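Local atomic coordinates of Pab-dependent poly(a)-specific ribonuclease subunit PAN2 (Neurospora crassa, PDB entry 4CZV), a protein that probably shortens mRNA poly(A) tails as the catalytic subunit of the PAN deadenylase, of which this is the N-terminal WD40 beta-propeller domain. Residues K135-D140 / V147-T152; G13-P18 / L59-A64; N238-A243 / T271-P276; G73-F78 / V85-S90; T173-D178 / K185-A190. All coordinates share one frame; numbering follows the deposited sequence.

The five contacts are spread round a seven-bladed WD40-type beta-propeller; the exonuclease domain with its metal site is not part of this chain. Interactions 1, 4 and 5 are antiparallel hairpins within single blades: 4 joins the first two strands of its blade, 1 and 5 the last two, and 1 and 5 carry the same classic bulge. Interactions 2 and 3 instead join neighbouring blades. Centres of interactions 1 and 4 are about 17 Å apart, and those of 1 and 5 about 18 Å. Interaction 3 is about 21 Å from interaction 5 between centres. Interactions 2 and 5 lie on opposite sides of the chain's centre, their own centres about 36 Å apart.

Interaction 1 of 5, residues K135-D140 / V147-T152; sequences KMLVID and VKELPT
M136 and L150 form a hydrogen-bonded antiparallel pair: M136 N donates to L150 O at 2.6 Å and L150 N returns the bond to M136 O. Two residues along, V138 N donates to K148 O (2.9 Å), but V138 O takes V147 N at 2.7 Å and K148 N only weakly at 3.5 Å. Two residues thus face one, a classic beta bulge. Between these bonds the CA atoms of K135 and L137 make CA-H...O contacts with the carbonyls of L150 and K148.

The apolar contacts follow the face that carries M136, V138, K148 and L150. M136 bends at its thioether (chi3 -66°), which brings CE to 4.1 Å from L150 CB while CG lies 3.7 Å from T152 CG2. K148 holds CG between its backbone N and carbonyl carbon (chi1 89°), and this sets CG alongside V138 CG2 at 3.6 Å before the rest of the chain leads away. L150 CD1 reaches the same V138 methyl. At the bulged end V147 CG2 rests on D140 CB.

On the other face K135 and E149 run side by side. The carboxylate touches the aliphatic part of the lysine, E149 OE1 to K135 CD, but the ammonium NZ is 5.3 Å from OE1, which is hydrogen-bonded to S110 OG instead.

Strand 145-151 is the outermost strand of its four-stranded blade. Strand 135-140 lies between it and strand 126-131, with L137 paired to V129 and I139 to I127, while M136 packs on A130 and V138 on L128.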
# COMPACT_ATOMS: atom_id res chain seq x y z
N LYS A 135 14.58 11.17 11.03
CA LYS A 135 15.44 9.99 11.11
C LYS A 135 14.81 8.80 10.39
O LYS A 135 13.58 8.68 10.32
CB LYS A 135 15.73 9.61 12.57
CG LYS A 135 16.55 10.61 13.36
CD LYS A 135 17.05 9.97 14.65
CE LYS A 135 17.41 11.00 15.72
NZ LYS A 135 16.20 11.65 16.30
N MET A 136 15.66 7.93 9.85
CA MET A 136 15.21 6.65 9.31
C MET A 136 15.98 5.56 10.02
O MET A 136 17.08 5.80 10.52
CB MET A 136 15.42 6.57 7.80
CG MET A 136 14.75 7.67 7.00
SD MET A 136 14.96 7.43 5.23
CE MET A 136 16.73 7.64 5.05
N LEU A 137 15.42 4.35 10.06
CA LEU A 137 16.11 3.25 10.71
C LEU A 137 16.19 2.01 9.82
O LEU A 137 15.29 1.73 9.02
CB LEU A 137 15.43 2.89 12.03
CG LEU A 137 15.44 3.99 13.09
CD1 LEU A 137 14.14 4.78 13.06
CD2 LEU A 137 15.70 3.43 14.48
N VAL A 138 17.29 1.29 9.97
CA VAL A 138 17.50 0.05 9.25
C VAL A 138 17.45 -1.11 10.23
O VAL A 138 18.11 -1.08 11.26
CB VAL A 138 18.86 0.06 8.52
CG1 VAL A 138 19.03 -1.21 7.73
CG2 VAL A 138 18.95 1.28 7.62
N ILE A 139 16.65 -2.12 9.90
CA ILE A 139 16.39 -3.22 10.81
C ILE A 139 16.76 -4.58 10.21
O ILE A 139 16.38 -4.88 9.09
CB ILE A 139 14.91 -3.24 11.23
CG1 ILE A 139 14.62 -2.08 12.18
CG2 ILE A 139 14.52 -4.58 11.85
CD1 ILE A 139 13.15 -1.88 12.49
N ASP A 140 17.52 -5.37 10.97
CA ASP A 140 17.80 -6.76 10.59
C ASP A 140 16.59 -7.61 10.94
O ASP A 140 16.29 -7.83 12.11
CB ASP A 140 19.06 -7.27 11.30
CG ASP A 140 19.47 -8.67 10.87
OD1 ASP A 140 18.59 -9.52 10.58
OD2 ASP A 140 20.69 -8.94 10.83
N VAL A 147 19.85 -1.74 13.23
CA VAL A 147 21.22 -1.93 12.79
C VAL A 147 21.91 -0.58 12.56
O VAL A 147 23.12 -0.45 12.78
CB VAL A 147 21.25 -2.79 11.50
CG1 VAL A 147 22.53 -2.57 10.72
CG2 VAL A 147 21.09 -4.26 11.86
N LYS A 148 21.13 0.42 12.15
CA LYS A 148 21.66 1.77 12.01
C LYS A 148 20.55 2.82 11.93
O LYS A 148 19.41 2.51 11.57
CB LYS A 148 22.57 1.86 10.77
CG LYS A 148 21.87 2.22 9.48
CD LYS A 148 22.86 2.33 8.32
CE LYS A 148 23.96 3.34 8.63
NZ LYS A 148 24.91 3.54 7.49
N GLU A 149 20.89 4.05 12.30
CA GLU A 149 19.99 5.19 12.15
C GLU A 149 20.52 6.10 11.05
O GLU A 149 21.73 6.31 10.94
CB GLU A 149 19.87 5.98 13.45
CG GLU A 149 19.50 5.16 14.67
CD GLU A 149 19.38 6.02 15.91
OE1 GLU A 149 18.97 7.19 15.78
OE2 GLU A 149 19.71 5.53 17.02
N LEU A 150 19.62 6.64 10.24
CA LEU A 150 20.00 7.56 9.18
C LEU A 150 19.28 8.89 9.30
O LEU A 150 18.08 8.92 9.55
CB LEU A 150 19.70 6.95 7.81
CG LEU A 150 20.43 5.66 7.47
CD1 LEU A 150 19.80 5.05 6.25
CD2 LEU A 150 21.90 5.95 7.24
N PRO A 151 20.02 10.00 9.13
CA PRO A 151 19.35 11.30 9.08
C PRO A 151 18.59 11.43 7.77
O PRO A 151 18.95 10.78 6.79
CB PRO A 151 20.50 12.31 9.17
CG PRO A 151 21.73 11.50 9.53
CD PRO A 151 21.48 10.13 8.99
N THR A 152 17.55 12.26 7.74
CA THR A 152 16.87 12.55 6.49
C THR A 152 16.23 13.93 6.57
O THR A 152 15.61 14.29 7.57
CB THR A 152 15.81 11.48 6.15
OG1 THR A 152 15.14 11.84 4.93
CG2 THR A 152 14.79 11.32 7.27

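Interaction 2 of 5, residues G13-P18 / L59-A64; sequences GCVAYP and LKRFTA
R61 NH2 reaches across to strand 10-16 and is held twice near A16: by a weak, bent hydrogen bond to A16 O (2.9 Å, N-H...O angle 127°) and by a water that lies 3.2 Å from NH2, in the guanidinium plane. The same water accepts from A16 N at 3.0 Å, so R61 meets the A16 carbonyl directly and its N-H through the water.

The arginine chain is extended from CG to NE, which carries its flat end over V15. One guanidinium face lies against V15 CG2, 3.6 Å from NH2, while NH1 approaches Y17 CD1 at 3.7 Å with the two planes 63° apart. The other methyl of V15 points elsewhere: chi1 of 67° sends CG1 to L59 CD1, 3.9 Å off, and the two side chains meet at about a right angle. Y17 also packs its ring edge-to-face with F54.

A G1 bulge, in which L59 and K60 both face I55, precedes the arginine. Strand 60-66 is the outer strand of one blade; strand 10-16 is the outer strand of the adjacent, closing blade, paired there with strand 310-315 from the far end of the chain. The contact therefore adjoins the terminal-strand closure ("Velcro") characteristic of beta-propellers.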
# COMPACT_ATOMS: atom_id res chain seq x y z
N GLY A 13 -16.24 -11.31 -2.32
CA GLY A 13 -16.31 -11.32 -0.87
C GLY A 13 -16.38 -9.93 -0.28
O GLY A 13 -16.05 -8.95 -0.94
N CYS A 14 -16.83 -9.85 0.96
CA CYS A 14 -16.92 -8.59 1.68
C CYS A 14 -16.87 -8.85 3.18
O CYS A 14 -17.49 -9.79 3.67
CB CYS A 14 -18.20 -7.84 1.32
SG CYS A 14 -18.44 -6.29 2.24
N VAL A 15 -16.14 -8.02 3.90
CA VAL A 15 -16.11 -8.12 5.35
C VAL A 15 -16.14 -6.72 5.94
O VAL A 15 -15.60 -5.78 5.36
CB VAL A 15 -14.88 -8.91 5.86
CG1 VAL A 15 -13.59 -8.14 5.59
CG2 VAL A 15 -15.01 -9.24 7.34
N ALA A 16 -16.81 -6.57 7.08
CA ALA A 16 -16.77 -5.32 7.83
C ALA A 16 -15.66 -5.40 8.86
O ALA A 16 -15.68 -6.27 9.73
CB ALA A 16 -18.10 -5.04 8.50
N TYR A 17 -14.69 -4.50 8.76
CA TYR A 17 -13.57 -4.53 9.69
C TYR A 17 -12.87 -3.18 9.79
O TYR A 17 -12.32 -2.69 8.81
CB TYR A 17 -12.58 -5.61 9.29
CG TYR A 17 -11.55 -5.90 10.36
CD1 TYR A 17 -11.87 -6.68 11.46
CD2 TYR A 17 -10.27 -5.38 10.27
CE1 TYR A 17 -10.93 -6.94 12.44
CE2 TYR A 17 -9.33 -5.63 11.24
CZ TYR A 17 -9.66 -6.41 12.32
OH TYR A 17 -8.72 -6.66 13.28
N PRO A 18 -12.88 -2.57 10.99
CA PRO A 18 -13.54 -3.07 12.20
C PRO A 18 -15.05 -2.89 12.16
O PRO A 18 -15.53 -1.83 11.77
CB PRO A 18 -12.92 -2.21 13.31
CG PRO A 18 -12.60 -0.92 12.62
CD PRO A 18 -12.21 -1.28 11.22
N LEU A 59 -13.09 -14.00 2.13
CA LEU A 59 -12.54 -13.32 3.30
C LEU A 59 -12.98 -13.92 4.64
O LEU A 59 -13.48 -13.20 5.51
CB LEU A 59 -12.90 -11.84 3.27
CG LEU A 59 -12.37 -11.04 2.07
CD1 LEU A 59 -12.95 -9.64 2.08
CD2 LEU A 59 -10.85 -11.00 2.08
N LYS A 60 -12.79 -15.22 4.81
CA LYS A 60 -13.10 -15.88 6.07
C LYS A 60 -12.16 -15.39 7.16
O LYS A 60 -10.94 -15.41 6.97
CB LYS A 60 -13.01 -17.40 5.94
CG LYS A 60 -13.92 -18.00 4.88
CD LYS A 60 -15.38 -17.78 5.21
CE LYS A 60 -16.29 -18.52 4.23
NZ LYS A 60 -17.71 -18.11 4.38
N ARG A 61 -12.71 -14.96 8.29
CA ARG A 61 -11.89 -14.46 9.38
C ARG A 61 -10.94 -15.53 9.91
O ARG A 61 -11.36 -16.66 10.20
CB ARG A 61 -12.78 -13.92 10.50
CG ARG A 61 -13.58 -12.67 10.10
CD ARG A 61 -14.56 -12.28 11.19
NE ARG A 61 -15.39 -11.15 10.79
CZ ARG A 61 -15.17 -9.89 11.15
NH1 ARG A 61 -14.14 -9.59 11.94
NH2 ARG A 61 -15.98 -8.92 10.74
N PHE A 62 -9.67 -15.19 10.02
CA PHE A 62 -8.65 -16.14 10.48
C PHE A 62 -8.04 -15.69 11.80
O PHE A 62 -8.58 -15.99 12.87
CB PHE A 62 -7.56 -16.31 9.41
CG PHE A 62 -6.48 -17.28 9.79
CD1 PHE A 62 -6.78 -18.45 10.48
CD2 PHE A 62 -5.16 -17.05 9.44
CE1 PHE A 62 -5.79 -19.35 10.82
CE2 PHE A 62 -4.16 -17.95 9.77
CZ PHE A 62 -4.48 -19.10 10.47
N THR A 63 -6.93 -14.98 11.75
CA THR A 63 -6.29 -14.52 12.98
C THR A 63 -6.58 -13.05 13.23
O THR A 63 -6.90 -12.31 12.31
CB THR A 63 -4.76 -14.75 12.97
OG1 THR A 63 -4.17 -14.05 11.87
CG2 THR A 63 -4.44 -16.23 12.86
N ALA A 64 -6.50 -12.64 14.50
CA ALA A 64 -6.73 -11.26 14.87
C ALA A 64 -6.05 -10.95 16.20
O ALA A 64 -6.26 -11.64 17.19
CB ALA A 64 -8.22 -10.95 14.94
O HOH W 1 -16.35 -12.07 5.56
O HOH W 2 -18.19 -8.87 8.43

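Interaction 3 of 5, residues N238-A243 / T271-P276; sequences NPVPFA and TDLLNP
The rings of P241 and P276 meet by single carbons, P241 CD and P276 CB, 4.3 Å apart, without stacking. The flat polar groups belong to the turn itself. L274 N donates to D272 OD1 at 2.9 Å from well above the carboxylate plane, which makes an Asx turn, and N275 ND2 reaches D272 OD2 at 2.8 Å, with the oxygen close to the plane of the asparagine amide. D272 OD1 is also bonded to T257 OG1.

Facing P276, V240 carries most of the contact with its two methyls. CG1, opposite the backbone N (chi1 178°), touches P276 CB at 4.1 Å and T271 CG2 at 4.2 Å; CG2 meets L273 CD2 at 4.0 Å, the two side chains crossing at about a right angle. V240 thus packs against the type I turn from D272 to N275, closed by N275 N to D272 O, and the residues flanking it. V228 lies against both V240 and L273, and the ring of F242 meets H269 edge-to-face.

Strand 235-241 edges one blade and strand 268-272 belongs to the next. Across this seam the two segments share about 185 Å² of surface, largely through hydrocarbon; the contact probably rests on apolar packing, and the polar bonds within 272-275 are consistent with a well-ordered turn.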
# COMPACT_ATOMS: atom_id res chain seq x y z
N ASN A 238 5.32 10.66 -19.66
CA ASN A 238 4.08 11.40 -19.80
C ASN A 238 3.02 10.87 -18.85
O ASN A 238 2.81 9.66 -18.76
CB ASN A 238 3.57 11.34 -21.24
CG ASN A 238 4.49 12.02 -22.22
OD1 ASN A 238 5.04 11.37 -23.12
ND2 ASN A 238 4.68 13.32 -22.06
N PRO A 239 2.34 11.78 -18.13
CA PRO A 239 1.21 11.40 -17.28
C PRO A 239 0.17 10.58 -18.03
O PRO A 239 -0.11 10.88 -19.19
CB PRO A 239 0.64 12.75 -16.84
CG PRO A 239 1.81 13.67 -16.87
CD PRO A 239 2.65 13.21 -18.04
N VAL A 240 -0.36 9.54 -17.40
CA VAL A 240 -1.42 8.75 -18.01
C VAL A 240 -2.76 9.31 -17.55
O VAL A 240 -3.04 9.37 -16.35
CB VAL A 240 -1.32 7.26 -17.64
CG1 VAL A 240 -2.48 6.49 -18.24
CG2 VAL A 240 0.01 6.69 -18.10
N PRO A 241 -3.59 9.75 -18.52
CA PRO A 241 -4.87 10.37 -18.18
C PRO A 241 -5.78 9.42 -17.41
O PRO A 241 -5.81 8.22 -17.67
CB PRO A 241 -5.47 10.72 -19.55
CG PRO A 241 -4.79 9.82 -20.51
CD PRO A 241 -3.40 9.64 -19.97
N PHE A 242 -6.49 9.98 -16.43
CA PHE A 242 -7.48 9.24 -15.67
C PHE A 242 -8.52 10.23 -15.20
O PHE A 242 -8.42 10.78 -14.10
CB PHE A 242 -6.84 8.50 -14.50
CG PHE A 242 -7.77 7.54 -13.80
CD1 PHE A 242 -8.01 6.28 -14.33
CD2 PHE A 242 -8.40 7.91 -12.63
CE1 PHE A 242 -8.87 5.40 -13.69
CE2 PHE A 242 -9.26 7.03 -11.98
CZ PHE A 242 -9.49 5.77 -12.51
N ALA A 243 -9.50 10.48 -16.05
CA ALA A 243 -10.57 11.44 -15.78
C ALA A 243 -11.27 11.25 -14.43
O ALA A 243 -11.54 12.24 -13.75
CB ALA A 243 -11.60 11.40 -16.93
N THR A 271 -4.96 -0.31 -17.32
CA THR A 271 -4.43 0.50 -18.42
C THR A 271 -2.96 0.24 -18.74
O THR A 271 -2.11 0.20 -17.86
CB THR A 271 -4.58 2.00 -18.09
OG1 THR A 271 -5.91 2.25 -17.62
CG2 THR A 271 -4.30 2.86 -19.32
N ASP A 272 -2.67 0.07 -20.03
CA ASP A 272 -1.30 -0.02 -20.51
C ASP A 272 -0.65 1.36 -20.45
O ASP A 272 -1.06 2.28 -21.15
CB ASP A 272 -1.27 -0.58 -21.94
CG ASP A 272 0.13 -0.67 -22.52
OD1 ASP A 272 1.12 -0.42 -21.80
OD2 ASP A 272 0.25 -1.01 -23.71
N LEU A 273 0.36 1.50 -19.60
CA LEU A 273 1.05 2.77 -19.41
C LEU A 273 1.69 3.27 -20.71
O LEU A 273 1.93 4.47 -20.86
CB LEU A 273 2.13 2.65 -18.33
CG LEU A 273 1.65 2.19 -16.95
CD1 LEU A 273 2.84 1.96 -16.02
CD2 LEU A 273 0.67 3.20 -16.35
N LEU A 274 1.97 2.36 -21.63
CA LEU A 274 2.58 2.74 -22.90
C LEU A 274 1.54 2.95 -24.00
O LEU A 274 1.85 3.48 -25.06
CB LEU A 274 3.61 1.70 -23.33
CG LEU A 274 4.78 1.49 -22.36
CD1 LEU A 274 5.81 0.53 -22.93
CD2 LEU A 274 5.44 2.81 -21.98
N ASN A 275 0.30 2.52 -23.74
CA ASN A 275 -0.80 2.70 -24.68
C ASN A 275 -2.13 3.00 -23.99
O ASN A 275 -3.04 2.18 -24.02
CB ASN A 275 -0.97 1.46 -25.56
CG ASN A 275 0.22 1.20 -26.45
OD1 ASN A 275 0.29 1.71 -27.57
ND2 ASN A 275 1.17 0.42 -25.95
N PRO A 276 -2.24 4.20 -23.39
CA PRO A 276 -3.36 4.58 -22.52
C PRO A 276 -4.75 4.40 -23.14
O PRO A 276 -5.72 4.23 -22.40
CB PRO A 276 -3.09 6.06 -22.24
CG PRO A 276 -1.62 6.22 -22.42
CD PRO A 276 -1.27 5.29 -23.54

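Interaction 4 of 5, residues G73-F78 / V85-S90; sequences GPLRQF and VIFLGS
R76 grips S90 side-on: NE and NH2 both donate to OG, each at 3.0 Å, and the oxygen lies near the guanidinium plane. Beside this fork R76 N donates to L88 O at 2.8 Å. With CG anti to its carbonyl carbon (chi1 -60°), R76 lays CG near G89 C; the bend at chi2 (-59°) then sends NE and NH2 to the serine.

F78 and F87 meet rim to rim, CE1 to CE1 at 3.5 Å, with their planes 78° apart. L75 CD2 lies over one face of F78, and V85 CG1 over one face of F87, 3.6 Å above its plane; both methyls probably limit how the rings can turn.

In the second shell P74 CD rests on a face of the R76 guanidinium. A water donates to P74 O and accepts from S90 N (2.8 Å), bridging the two segments at this end. S90 OG is also hydrogen-bonded to D113 OD1 and L114 O of the next blade, and F78 packs on W43 of the previous one.

Replacing R76 with a leucine would remove both donors and is likely to leave S90 OG without the arginine's two-pronged grip and D113 without its long, weak ion pair.

R115 NE lies close to R76 NH2, and the carboxylate of D113 probably eases that crowding of like charges. The contact pairs a polar, charged end with an aromatic, hydrophobic one.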
# COMPACT_ATOMS: atom_id res chain seq x y z
N GLY A 73 -1.67 4.48 17.81
CA GLY A 73 -2.47 4.89 16.67
C GLY A 73 -2.66 3.82 15.61
O GLY A 73 -2.63 2.62 15.92
N PRO A 74 -2.87 4.23 14.36
CA PRO A 74 -3.18 3.32 13.26
C PRO A 74 -2.08 2.31 12.95
O PRO A 74 -0.89 2.60 13.12
CB PRO A 74 -3.39 4.26 12.07
CG PRO A 74 -3.69 5.59 12.67
CD PRO A 74 -2.88 5.64 13.92
N LEU A 75 -2.48 1.12 12.52
CA LEU A 75 -1.54 0.21 11.89
C LEU A 75 -1.17 0.82 10.54
O LEU A 75 -2.04 1.11 9.72
CB LEU A 75 -2.16 -1.18 11.73
CG LEU A 75 -1.18 -2.35 11.52
CD1 LEU A 75 -1.85 -3.65 11.94
CD2 LEU A 75 -0.73 -2.43 10.06
N ARG A 76 0.12 1.03 10.32
CA ARG A 76 0.58 1.83 9.18
C ARG A 76 0.80 1.01 7.90
O ARG A 76 0.46 1.47 6.81
CB ARG A 76 1.88 2.55 9.55
CG ARG A 76 1.75 3.50 10.75
CD ARG A 76 0.70 4.57 10.49
NE ARG A 76 0.73 5.61 11.51
CZ ARG A 76 -0.06 6.68 11.51
NH1 ARG A 76 -0.94 6.85 10.53
NH2 ARG A 76 0.03 7.58 12.48
N GLN A 77 1.35 -0.19 8.03
CA GLN A 77 1.71 -0.97 6.86
C GLN A 77 1.99 -2.42 7.22
O GLN A 77 2.40 -2.72 8.34
CB GLN A 77 2.94 -0.36 6.18
CG GLN A 77 3.15 -0.81 4.75
CD GLN A 77 4.48 -0.36 4.19
OE1 GLN A 77 4.98 0.70 4.54
NE2 GLN A 77 5.07 -1.19 3.33
N PHE A 78 1.77 -3.32 6.27
CA PHE A 78 2.23 -4.71 6.38
C PHE A 78 3.41 -4.97 5.43
O PHE A 78 3.52 -4.32 4.39
CB PHE A 78 1.11 -5.70 6.06
CG PHE A 78 -0.13 -5.54 6.90
CD1 PHE A 78 -0.20 -6.07 8.18
CD2 PHE A 78 -1.25 -4.91 6.38
CE1 PHE A 78 -1.35 -5.94 8.94
CE2 PHE A 78 -2.40 -4.77 7.14
CZ PHE A 78 -2.45 -5.29 8.42
N VAL A 85 4.84 -12.03 9.38
CA VAL A 85 4.38 -10.72 8.94
C VAL A 85 5.00 -9.62 9.78
O VAL A 85 5.03 -9.70 11.00
CB VAL A 85 2.84 -10.62 9.01
CG1 VAL A 85 2.36 -9.29 8.44
CG2 VAL A 85 2.20 -11.78 8.27
N ILE A 86 5.49 -8.58 9.11
CA ILE A 86 6.03 -7.43 9.81
C ILE A 86 4.96 -6.34 9.92
O ILE A 86 4.32 -5.98 8.93
CB ILE A 86 7.27 -6.87 9.09
CG1 ILE A 86 8.29 -7.99 8.83
CG2 ILE A 86 7.91 -5.76 9.91
CD1 ILE A 86 9.46 -7.55 7.99
N PHE A 87 4.77 -5.83 11.13
CA PHE A 87 3.73 -4.84 11.42
C PHE A 87 4.34 -3.50 11.81
O PHE A 87 5.12 -3.43 12.76
CB PHE A 87 2.81 -5.33 12.55
CG PHE A 87 2.16 -6.65 12.27
CD1 PHE A 87 0.95 -6.71 11.59
CD2 PHE A 87 2.75 -7.83 12.68
CE1 PHE A 87 0.34 -7.92 11.33
CE2 PHE A 87 2.15 -9.05 12.43
CZ PHE A 87 0.95 -9.10 11.75
N LEU A 88 3.97 -2.45 11.09
CA LEU A 88 4.50 -1.12 11.37
C LEU A 88 3.49 -0.22 12.08
O LEU A 88 2.36 -0.06 11.62
CB LEU A 88 4.95 -0.46 10.06
CG LEU A 88 5.58 0.92 10.18
CD1 LEU A 88 6.92 0.87 10.88
CD2 LEU A 88 5.73 1.55 8.80
N GLY A 89 3.91 0.35 13.20
CA GLY A 89 3.17 1.40 13.87
C GLY A 89 4.04 2.64 13.89
O GLY A 89 5.20 2.58 13.48
N SER A 90 3.51 3.76 14.37
CA SER A 90 4.27 5.00 14.38
C SER A 90 5.46 4.96 15.33
O SER A 90 6.43 5.70 15.15
CB SER A 90 3.37 6.18 14.74
OG SER A 90 2.54 6.54 13.66
O HOH W 3 0.70 4.22 14.46

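Interaction 5 of 5, residues T173-D178 / K185-A190; sequences TVNILD and KKQWQA
V174 and W188 are bound to each other at both backbone ends and packed side by side: V174 N to W188 O and W188 N to V174 O, 2.8 and 2.7 Å, are nearly straight. V174 CG2, on the side facing away from its carbonyl carbon, presses on W188 CE3 at 3.8 Å and meets A190 CB, which itself sits over the centre of one face of the indole. I205 and T207 of the next blade cover this tryptophan, and F229 meets its ring. I176 N to K186 O continues the pairing.

Strands 174-177 and 184-188 are the last hairpin of a propeller blade, in the predicted fourth WD repeat. At its turn end, K185 and K186 both face I176, a classic beta bulge, with K185 N donating to I176 O at 2.7 Å.

Outside the packed face, the contact is looser and more exposed to solvent. K185, K186, Q187 and Q189 are exposed; K185 bends its aliphatic carbons past D178 while NZ stays 4.8 Å from D178 OD2, and D178 OD1 is held by I180 N. Q187 NE2 makes only a weak bond to OD1 of the buried N175 (3.2 Å), the amides 22° apart, and N175 ND2 has D154 and Y156 as its partners.

T173, by contrast, is buried and closely packed, its CG2 3.4 Å from Q187 CG and its OG1 2.8 Å from Q189 OE1. A glycine in place of T173 would probably open a gap beside Q187 CG and leave the Q189 amide without the hydroxyl next to it. Q189, beyond the strand, is the centre of an inverse gamma turn.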
# COMPACT_ATOMS: atom_id res chain seq x y z
N THR A 173 6.70 14.77 -3.58
CA THR A 173 7.96 14.49 -4.24
C THR A 173 8.36 13.02 -4.01
O THR A 173 8.10 12.47 -2.94
CB THR A 173 9.05 15.44 -3.72
OG1 THR A 173 8.90 16.73 -4.34
CG2 THR A 173 10.44 14.92 -4.01
N VAL A 174 8.94 12.39 -5.03
CA VAL A 174 9.48 11.04 -4.90
C VAL A 174 11.00 11.05 -4.94
O VAL A 174 11.59 11.51 -5.92
CB VAL A 174 8.97 10.10 -6.02
CG1 VAL A 174 9.57 8.71 -5.86
CG2 VAL A 174 7.46 10.04 -6.05
N ASN A 175 11.63 10.56 -3.88
CA ASN A 175 13.08 10.36 -3.88
C ASN A 175 13.40 8.91 -4.21
O ASN A 175 12.82 7.99 -3.63
CB ASN A 175 13.69 10.73 -2.53
CG ASN A 175 13.54 12.21 -2.20
OD1 ASN A 175 13.32 13.03 -3.09
ND2 ASN A 175 13.67 12.55 -0.92
N ILE A 176 14.32 8.70 -5.14
CA ILE A 176 14.76 7.35 -5.48
C ILE A 176 16.08 7.06 -4.78
O ILE A 176 17.10 7.69 -5.08
CB ILE A 176 14.91 7.17 -6.99
CG1 ILE A 176 13.58 7.44 -7.69
CG2 ILE A 176 15.39 5.76 -7.31
CD1 ILE A 176 13.65 7.30 -9.19
N LEU A 177 16.06 6.10 -3.86
CA LEU A 177 17.20 5.86 -2.98
C LEU A 177 18.02 4.64 -3.39
O LEU A 177 17.48 3.64 -3.87
CB LEU A 177 16.73 5.70 -1.53
CG LEU A 177 15.77 6.76 -0.98
CD1 LEU A 177 15.48 6.51 0.50
CD2 LEU A 177 16.33 8.16 -1.18
N ASP A 178 19.33 4.74 -3.20
CA ASP A 178 20.19 3.60 -3.40
C ASP A 178 19.90 2.57 -2.31
O ASP A 178 19.91 2.90 -1.12
CB ASP A 178 21.66 4.03 -3.37
CG ASP A 178 22.60 2.89 -3.71
OD1 ASP A 178 22.86 2.06 -2.82
OD2 ASP A 178 23.08 2.85 -4.86
N LYS A 185 19.43 9.06 -5.24
CA LYS A 185 19.96 8.96 -6.60
C LYS A 185 19.34 10.03 -7.49
O LYS A 185 20.04 10.69 -8.25
CB LYS A 185 19.69 7.57 -7.20
CG LYS A 185 20.57 6.46 -6.63
CD LYS A 185 20.14 5.09 -7.14
CE LYS A 185 20.41 4.93 -8.63
NZ LYS A 185 21.87 5.02 -8.94
N LYS A 186 18.03 10.18 -7.38
CA LYS A 186 17.33 11.19 -8.16
C LYS A 186 16.05 11.60 -7.44
O LYS A 186 15.50 10.83 -6.65
CB LYS A 186 17.00 10.67 -9.56
CG LYS A 186 16.47 11.74 -10.51
CD LYS A 186 16.52 11.29 -11.96
CE LYS A 186 16.00 12.38 -12.88
NZ LYS A 186 16.71 13.67 -12.64
N GLN A 187 15.62 12.82 -7.69
CA GLN A 187 14.38 13.32 -7.13
C GLN A 187 13.38 13.60 -8.25
O GLN A 187 13.70 14.27 -9.23
CB GLN A 187 14.64 14.57 -6.30
CG GLN A 187 13.40 15.20 -5.74
CD GLN A 187 13.70 16.30 -4.74
OE1 GLN A 187 13.30 17.46 -4.93
NE2 GLN A 187 14.39 15.95 -3.66
N TRP A 188 12.18 13.06 -8.10
CA TRP A 188 11.12 13.19 -9.10
C TRP A 188 9.94 13.96 -8.52
O TRP A 188 9.35 13.54 -7.52
CB TRP A 188 10.69 11.80 -9.58
CG TRP A 188 9.49 11.79 -10.49
CD1 TRP A 188 9.18 12.69 -11.46
CD2 TRP A 188 8.44 10.81 -10.50
NE1 TRP A 188 8.00 12.34 -12.08
CE2 TRP A 188 7.53 11.19 -11.50
CE3 TRP A 188 8.17 9.66 -9.74
CZ2 TRP A 188 6.38 10.46 -11.78
CZ3 TRP A 188 7.03 8.94 -10.02
CH2 TRP A 188 6.15 9.34 -11.03
N GLN A 189 9.60 15.09 -9.13
CA GLN A 189 8.50 15.91 -8.65
C GLN A 189 7.18 15.44 -9.25
O GLN A 189 6.71 15.99 -10.24
CB GLN A 189 8.74 17.39 -8.98
CG GLN A 189 7.81 18.36 -8.28
CD GLN A 189 8.08 18.44 -6.79
OE1 GLN A 189 9.23 18.61 -6.36
NE2 GLN A 189 7.03 18.33 -5.98
N ALA A 190 6.59 14.41 -8.64
CA ALA A 190 5.44 13.73 -9.24
C ALA A 190 4.16 14.57 -9.21
O ALA A 190 3.52 14.77 -10.24
CB ALA A 190 5.20 12.40 -8.54